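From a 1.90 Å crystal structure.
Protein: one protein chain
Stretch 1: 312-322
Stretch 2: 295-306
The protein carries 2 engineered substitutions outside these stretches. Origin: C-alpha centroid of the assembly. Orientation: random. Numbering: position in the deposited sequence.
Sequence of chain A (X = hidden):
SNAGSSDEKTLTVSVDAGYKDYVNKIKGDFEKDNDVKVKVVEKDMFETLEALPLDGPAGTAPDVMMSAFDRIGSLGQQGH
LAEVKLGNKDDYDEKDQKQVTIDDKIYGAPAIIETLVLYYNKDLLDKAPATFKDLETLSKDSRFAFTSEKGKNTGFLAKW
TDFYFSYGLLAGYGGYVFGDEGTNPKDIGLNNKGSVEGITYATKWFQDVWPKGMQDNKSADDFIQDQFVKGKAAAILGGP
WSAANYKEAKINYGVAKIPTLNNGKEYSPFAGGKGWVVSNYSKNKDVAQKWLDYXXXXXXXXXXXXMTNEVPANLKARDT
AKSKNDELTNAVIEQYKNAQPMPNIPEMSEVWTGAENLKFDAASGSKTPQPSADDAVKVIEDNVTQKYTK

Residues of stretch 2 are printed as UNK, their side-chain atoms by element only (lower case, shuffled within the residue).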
# COMPACT_ATOMS: atom_id res chain seq x y z
N PRO A 312 -11.40 3.82 5.85
CA PRO A 312 -11.13 3.49 7.25
C PRO A 312 -10.73 2.05 7.53
O PRO A 312 -11.21 1.13 6.87
CB PRO A 312 -12.47 3.75 7.96
CG PRO A 312 -13.32 4.48 7.00
CD PRO A 312 -12.80 4.21 5.63
N ALA A 313 -9.89 1.87 8.54
CA ALA A 313 -9.47 0.56 9.02
C ALA A 313 -10.58 -0.05 9.88
O ALA A 313 -10.85 -1.24 9.79
CB ALA A 313 -8.20 0.67 9.83
N ASN A 314 -11.23 0.77 10.70
CA ASN A 314 -12.32 0.32 11.59
C ASN A 314 -13.41 -0.27 10.70
O ASN A 314 -13.88 0.39 9.79
CB ASN A 314 -12.83 1.51 12.44
CG ASN A 314 -13.96 1.14 13.38
OD1 ASN A 314 -14.96 0.56 12.95
ND2 ASN A 314 -13.83 1.51 14.66
N LEU A 315 -13.78 -1.53 10.96
CA LEU A 315 -14.76 -2.23 10.11
C LEU A 315 -16.15 -1.61 10.09
O LEU A 315 -16.79 -1.58 9.05
CB LEU A 315 -14.84 -3.72 10.50
CG LEU A 315 -13.56 -4.52 10.29
CD1 LEU A 315 -13.68 -5.92 10.85
CD2 LEU A 315 -13.17 -4.57 8.82
N LYS A 316 -16.63 -1.11 11.24
CA LYS A 316 -17.95 -0.48 11.28
C LYS A 316 -17.92 0.75 10.37
O LYS A 316 -18.86 1.00 9.61
CB LYS A 316 -18.34 -0.05 12.71
CG LYS A 316 -18.18 -1.06 13.86
CD LYS A 316 -19.07 -2.29 13.79
CE LYS A 316 -18.45 -3.47 13.03
NZ LYS A 316 -17.28 -4.09 13.74
N ALA A 317 -16.83 1.52 10.46
CA ALA A 317 -16.64 2.72 9.62
C ALA A 317 -16.41 2.34 8.16
O ALA A 317 -16.82 3.07 7.27
CB ALA A 317 -15.48 3.55 10.13
N ARG A 318 -15.74 1.21 7.93
CA ARG A 318 -15.48 0.78 6.55
C ARG A 318 -16.79 0.39 5.83
O ARG A 318 -16.95 0.67 4.64
CB ARG A 318 -14.48 -0.37 6.51
CG ARG A 318 -13.92 -0.63 5.13
CD ARG A 318 -12.99 -1.83 5.13
NE ARG A 318 -11.97 -1.78 6.18
CZ ARG A 318 -11.09 -2.76 6.41
NH1 ARG A 318 -11.08 -3.85 5.65
NH2 ARG A 318 -10.22 -2.64 7.41
N ASP A 319 -17.71 -0.25 6.56
CA ASP A 319 -19.05 -0.58 6.01
C ASP A 319 -19.81 0.70 5.65
O ASP A 319 -20.43 0.77 4.59
CB ASP A 319 -19.88 -1.40 6.99
CG ASP A 319 -19.41 -2.85 7.12
OD1 ASP A 319 -18.56 -3.29 6.31
OD2 ASP A 319 -19.90 -3.55 8.02
N THR A 320 -19.76 1.69 6.54
CA THR A 320 -20.41 2.96 6.27
C THR A 320 -19.81 3.60 5.00
O THR A 320 -20.53 4.17 4.17
CB THR A 320 -20.27 3.94 7.45
OG1 THR A 320 -20.88 3.39 8.62
CG2 THR A 320 -20.94 5.29 7.12
N ALA A 321 -18.49 3.50 4.84
CA ALA A 321 -17.84 4.09 3.66
C ALA A 321 -18.30 3.38 2.40
O ALA A 321 -18.59 4.04 1.40
CB ALA A 321 -16.33 4.03 3.78
N LYS A 322 -18.37 2.05 2.46
CA LYS A 322 -18.84 1.23 1.34
C LYS A 322 -20.26 1.61 0.87
O LYS A 322 -20.54 1.63 -0.33
CB LYS A 322 -18.81 -0.26 1.71
CG LYS A 322 -19.25 -1.19 0.59
CD LYS A 322 -19.13 -2.66 0.96
CE LYS A 322 -19.68 -3.53 -0.16
NZ LYS A 322 -19.47 -5.00 0.04
N UNK A 295 -9.51 8.29 18.11
CA UNK A 295 -9.39 8.55 16.68
C UNK A 295 -9.71 7.32 15.81
O UNK A 295 -10.07 7.46 14.64
c UNK A 295 -8.02 9.78 14.92
c UNK A 295 -6.89 8.18 16.41
c UNK A 295 -8.01 9.19 16.33
N UNK A 296 -9.59 6.12 16.39
CA UNK A 296 -9.89 4.88 15.66
C UNK A 296 -11.29 4.32 15.98
O UNK A 296 -11.61 3.22 15.52
o UNK A 296 -8.67 3.40 17.20
c UNK A 296 -7.47 4.28 15.32
c UNK A 296 -8.79 3.79 15.82
N UNK A 297 -12.12 5.05 16.72
CA UNK A 297 -13.48 4.56 16.96
C UNK A 297 -14.33 4.80 15.70
O UNK A 297 -13.88 5.46 14.76
c UNK A 297 -14.13 5.10 18.25
o UNK A 297 -14.67 7.17 17.15
c UNK A 297 -14.50 6.58 18.20
n UNK A 297 -14.63 7.18 19.38
N UNK A 298 -15.54 4.26 15.69
CA UNK A 298 -16.40 4.36 14.50
C UNK A 298 -16.73 5.79 14.09
O UNK A 298 -16.62 6.13 12.93
o UNK A 298 -20.05 2.14 14.63
c UNK A 298 -19.86 2.82 13.63
n UNK A 298 -20.72 2.85 12.62
c UNK A 298 -18.61 3.65 13.47
c UNK A 298 -17.69 3.58 14.69
N UNK A 299 -17.15 6.61 15.05
CA UNK A 299 -17.51 8.00 14.75
C UNK A 299 -16.37 8.77 14.06
O UNK A 299 -16.57 9.38 13.00
c UNK A 299 -17.93 8.74 16.05
c UNK A 299 -18.95 10.78 17.13
n UNK A 299 -18.49 13.15 16.47
c UNK A 299 -18.42 10.16 15.84
c UNK A 299 -19.53 12.17 16.91
N UNK A 300 -15.18 8.70 14.64
CA UNK A 300 -14.05 9.48 14.12
C UNK A 300 -13.49 8.89 12.83
O UNK A 300 -12.99 9.61 11.99
n UNK A 300 -13.40 9.94 17.55
c UNK A 300 -13.51 10.49 16.35
o UNK A 300 -14.03 11.60 16.16
c UNK A 300 -12.99 9.67 15.20
N UNK A 301 -13.59 7.57 12.68
CA UNK A 301 -13.19 6.93 11.43
C UNK A 301 -14.15 7.31 10.29
O UNK A 301 -13.73 7.51 9.15
n UNK A 301 -9.76 5.58 11.09
o UNK A 301 -10.68 3.53 10.93
c UNK A 301 -10.69 4.66 11.39
c UNK A 301 -13.07 5.43 11.63
c UNK A 301 -11.79 5.06 12.36
N UNK A 302 -15.44 7.47 10.61
CA UNK A 302 -16.41 7.93 9.60
C UNK A 302 -16.12 9.38 9.23
O UNK A 302 -16.16 9.74 8.05
o UNK A 302 -20.37 6.89 11.00
c UNK A 302 -18.22 6.26 10.12
o UNK A 302 -19.94 4.76 10.61
c UNK A 302 -19.62 5.96 10.62
c UNK A 302 -17.86 7.73 10.07
N UNK A 303 -15.79 10.21 10.22
CA UNK A 303 -15.44 11.61 9.91
C UNK A 303 -14.16 11.65 9.04
O UNK A 303 -14.07 12.45 8.11
c UNK A 303 -14.85 13.87 10.85
c UNK A 303 -15.23 12.44 11.19
o UNK A 303 -16.44 12.43 11.95
N UNK A 304 -13.20 10.78 9.33
CA UNK A 304 -11.98 10.72 8.51
C UNK A 304 -12.34 10.50 7.05
O UNK A 304 -11.86 11.22 6.17
c UNK A 304 -11.03 9.60 8.98
c UNK A 304 -9.76 9.41 8.13
c UNK A 304 -9.05 8.13 8.56
c UNK A 304 -8.84 10.61 8.22
N UNK A 305 -13.19 9.51 6.79
CA UNK A 305 -13.60 9.22 5.42
C UNK A 305 -14.36 10.38 4.80
O UNK A 305 -14.18 10.72 3.63
c UNK A 305 -14.05 7.11 3.00
o UNK A 305 -16.10 6.91 0.02
c UNK A 305 -16.62 7.73 2.21
c UNK A 305 -15.72 7.17 1.31
c UNK A 305 -16.22 7.98 3.52
c UNK A 305 -14.45 6.87 1.70
c UNK A 305 -14.93 7.67 3.93
c UNK A 305 -14.47 7.95 5.35
N UNK A 306 -15.24 10.99 5.59
CA UNK A 306 -16.00 12.12 5.12
C UNK A 306 -15.10 13.28 4.68
O UNK A 306 -15.38 13.92 3.67
c UNK A 306 -18.15 11.68 6.45
o UNK A 306 -18.46 10.83 5.60
o UNK A 306 -18.82 11.83 7.50
c UNK A 306 -16.96 12.62 6.22

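Position 295 carries three carbons, one bearing the other two, and its side chain is out of reach of stretch 1: a valine, Val295. Position 296 has one carbon bearing an oxygen and a carbon, which is threonine. What Thr296 gives the contact is backbone: Asn314 ND2 donates to Thr296 O at 2.9 Å, nearly straight at 168°. Its hydroxyl is satisfied elsewhere in the structure.

At 297 there are two carbons, the second holding an oxygen and a nitrogen, with CB pointing away from stretch 1. This fits an amide as short as asparagine, and Asn297 is the N-cap of its helix, OD1 accepting from the backbone N of position 300 at 3.0 Å.

Position 298 shows three carbons, the third bearing oxygen and nitrogen, laid out extended past Lys316 and reaching toward position 302. It is glutamine; Gln298 CD packs on Lys316 CB at 3.4 Å, while the lysine's end leads away. Position 299 is a row of four carbons ending in nitrogen, a lysine, and Lys299 points away. Position 300 repeats two carbons with an oxygen and a nitrogen, again facing away; it is Asn300, the residue whose backbone N is capped.

Position 301 has three carbons ending in oxygen and nitrogen, CB toward stretch 1, and a bent chain that brings its oxygen to the residues just before the partner helix. The amide makes it glutamine: Asn314 N donates to Gln301 OE1 at 2.8 Å and 171°, and Ala317 CB sits 3.4 Å from Gln301 CB. NE2 is bonded elsewhere in the structure.

Position 302 has three carbons, the third with two oxygens, so it is glutamate. CB points sideways, but the end comes nearer: Thr320 OG1 donates to Glu302 OE2 at 2.6 Å. The same OE2 takes Gln298 NE2 at 2.9 Å, so one oxygen ties both helices together.

Position 303, one carbon bearing oxygen and carbon, lies out of reach: Thr303. Position 304 has four carbons forked at the second, hence leucine; Leu304 has its CA-to-CB bond toward stretch 1 but makes no contact. Position 305 has one carbon and a six-carbon ring bearing an oxygen, a tyrosine. Ala321 CB lies over one face of the Tyr305 ring, 3.7 Å from its centroid and 4° off the normal, and Pro312 CG meets Tyr305 CB at 4.0 Å. Position 306, two carbons with two oxygens on the second, is Asp306, exposed and without contact.

The contact follows a compact rule. The helix axes approach to 8.3 Å, with their N-to-C directions 37° apart, and Ala317 and Gln298 are nearest in register at 5.2 Å between CA atoms. Ala317 and Ala321 present only a methyl: one packs on Gln301 CB, the other lies over the Tyr305 face. The Asn314 side chain works twice: OD1 caps its own helix, accepting from Ala317 N at 3.3 Å, while ND2 reaches Thr296 O across the gap.

Stretch 2, residues 295-306: VTNQKNQETLYD
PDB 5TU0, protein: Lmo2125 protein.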